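Local coordinates for glycoside hydrolase family protein (Novosphingobium sp. PP1Y, PDB 6Q2F) that probably hydrolyses terminal alpha-L-rhamnose residues from glycosides, as an alpha-L-rhamnosidase that carries a sodium ion, at residues A[149-154]-A[443-448]. Residues are numbered along the deposited sequence; the frame is centred on the assembly and turned at random.
Sequences GLKKLV and LGYSLL
The phenol ring of Tyr445 carries the aliphatic chain of Lys151 over one face, CD lying 3.6 Å from the centroid of the Tyr445 ring in a CH-pi contact displaced toward the CD1-CE1 rim. The ring also meets Trp512, with planes about 20° apart. The side chains of Lys151 and Tyr445 run alongside each other, pointing the same way. A lysine suits this place because its methylenes pave the ring while a bend at chi4 (74°) brings NZ back to Gly149 O, 3.1 Å away in the carbonyl plane; NZ also forms a salt bridge with Asp465, which would help offset its buried charge. An alanine here, lacking everything beyond CB, would probably loosen the packing on this face of the ring and leave the Asp465 carboxylate less well balanced.

Beside Ser446, Lys152 likewise bends at chi4. Serine suits its place because its short side chain sets a hydroxyl oxygen on the same sheet face as Lys152, where OG accepts from Lys152 NZ at 2.7 Å. Thr176 O and Gly178 O accept further bonds from NZ, which probably helps to stabilise the buried ammonium. Lys152 CB meanwhile touches Leu448 CD1 at 3.7 Å. With no side chain on Gly444, Val154 CG2 rests on its bare backbone, 3.5 Å from Gly444 O.

The backbones are antiparallel: Lys152 and Ser446 exchange two hydrogen bonds, as do Val154 and Gly444, with Gly444 N to Val154 O nearly straight (177°). Beyond them Leu448 N reaches Leu150 O at 3.1 Å.

Strand 151-160 is one of the two edge strands of a four-stranded antiparallel sheet, and strand 436-447 lies between it and strand 206-217, whose Val209 packs against Leu153, Leu443 and Tyr445.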
# COMPACT_ATOMS: atom_id res chain seq x y z
N GLY A 149 10.84 -22.22 -6.19
CA GLY A 149 9.97 -21.54 -5.26
C GLY A 149 10.74 -20.72 -4.24
O GLY A 149 11.97 -20.74 -4.17
N LEU A 150 9.98 -19.97 -3.44
CA LEU A 150 10.59 -19.17 -2.39
C LEU A 150 11.32 -20.09 -1.41
O LEU A 150 10.84 -21.17 -1.09
CB LEU A 150 9.52 -18.36 -1.66
CG LEU A 150 8.97 -17.14 -2.41
CD1 LEU A 150 7.62 -16.76 -1.83
CD2 LEU A 150 9.96 -15.98 -2.30
N LYS A 151 12.49 -19.64 -0.94
CA LYS A 151 13.40 -20.46 -0.16
C LYS A 151 13.75 -19.79 1.16
O LYS A 151 13.93 -18.57 1.23
CB LYS A 151 14.70 -20.73 -0.91
CG LYS A 151 14.53 -21.47 -2.21
CD LYS A 151 15.82 -21.35 -3.01
CE LYS A 151 15.64 -21.84 -4.42
NZ LYS A 151 14.86 -20.85 -5.22
N LYS A 152 13.91 -20.61 2.20
CA LYS A 152 14.40 -20.17 3.50
C LYS A 152 15.64 -20.98 3.86
O LYS A 152 15.74 -22.17 3.54
CB LYS A 152 13.35 -20.38 4.59
CG LYS A 152 12.90 -21.85 4.66
CD LYS A 152 12.28 -22.20 5.96
CE LYS A 152 12.09 -23.70 6.06
NZ LYS A 152 11.23 -24.25 4.99
N LEU A 153 16.56 -20.33 4.57
CA LEU A 153 17.76 -21.00 5.04
C LEU A 153 17.42 -21.97 6.17
O LEU A 153 16.61 -21.67 7.04
CB LEU A 153 18.78 -19.96 5.51
CG LEU A 153 20.25 -20.34 5.71
CD1 LEU A 153 20.93 -20.67 4.38
CD2 LEU A 153 21.01 -19.23 6.44
N VAL A 154 18.04 -23.16 6.14
CA VAL A 154 17.89 -24.18 7.19
C VAL A 154 19.27 -24.76 7.46
O VAL A 154 20.20 -24.59 6.67
CB VAL A 154 16.91 -25.31 6.81
CG1 VAL A 154 15.45 -24.82 6.83
CG2 VAL A 154 17.27 -25.87 5.46
N LEU A 443 24.63 -25.77 6.12
CA LEU A 443 23.58 -24.89 5.66
C LEU A 443 22.91 -25.49 4.43
O LEU A 443 23.59 -26.01 3.55
CB LEU A 443 24.14 -23.51 5.34
CG LEU A 443 24.89 -22.85 6.49
CD1 LEU A 443 25.46 -21.51 6.02
CD2 LEU A 443 23.96 -22.66 7.67
N GLY A 444 21.59 -25.40 4.39
CA GLY A 444 20.86 -25.76 3.20
C GLY A 444 19.70 -24.81 3.02
O GLY A 444 19.60 -23.82 3.75
N TYR A 445 18.83 -25.09 2.06
CA TYR A 445 17.59 -24.35 1.97
C TYR A 445 16.44 -25.32 1.72
O TYR A 445 16.63 -26.47 1.30
CB TYR A 445 17.63 -23.27 0.87
CG TYR A 445 17.65 -23.79 -0.56
CD1 TYR A 445 16.47 -24.19 -1.19
CD2 TYR A 445 18.84 -23.86 -1.28
CE1 TYR A 445 16.48 -24.65 -2.50
CE2 TYR A 445 18.86 -24.31 -2.58
CZ TYR A 445 17.68 -24.71 -3.19
OH TYR A 445 17.71 -25.18 -4.49
N SER A 446 15.25 -24.82 1.99
CA SER A 446 14.03 -25.56 1.73
C SER A 446 12.94 -24.55 1.41
O SER A 446 13.16 -23.33 1.47
CB SER A 446 13.68 -26.47 2.90
OG SER A 446 13.32 -25.70 4.03
N LEU A 447 11.76 -25.04 1.06
CA LEU A 447 10.69 -24.21 0.53
C LEU A 447 9.84 -23.57 1.62
O LEU A 447 9.59 -24.17 2.68
CB LEU A 447 9.80 -25.03 -0.41
CG LEU A 447 10.54 -25.60 -1.61
CD1 LEU A 447 9.54 -26.19 -2.58
CD2 LEU A 447 11.41 -24.51 -2.29
N LEU A 448 9.38 -22.35 1.35
CA LEU A 448 8.29 -21.75 2.13
C LEU A 448 6.96 -22.43 1.83
O LEU A 448 6.12 -22.58 2.73
CB LEU A 448 8.17 -20.26 1.81
CG LEU A 448 8.61 -19.24 2.83
CD1 LEU A 448 10.09 -19.41 3.09
CD2 LEU A 448 8.30 -17.83 2.29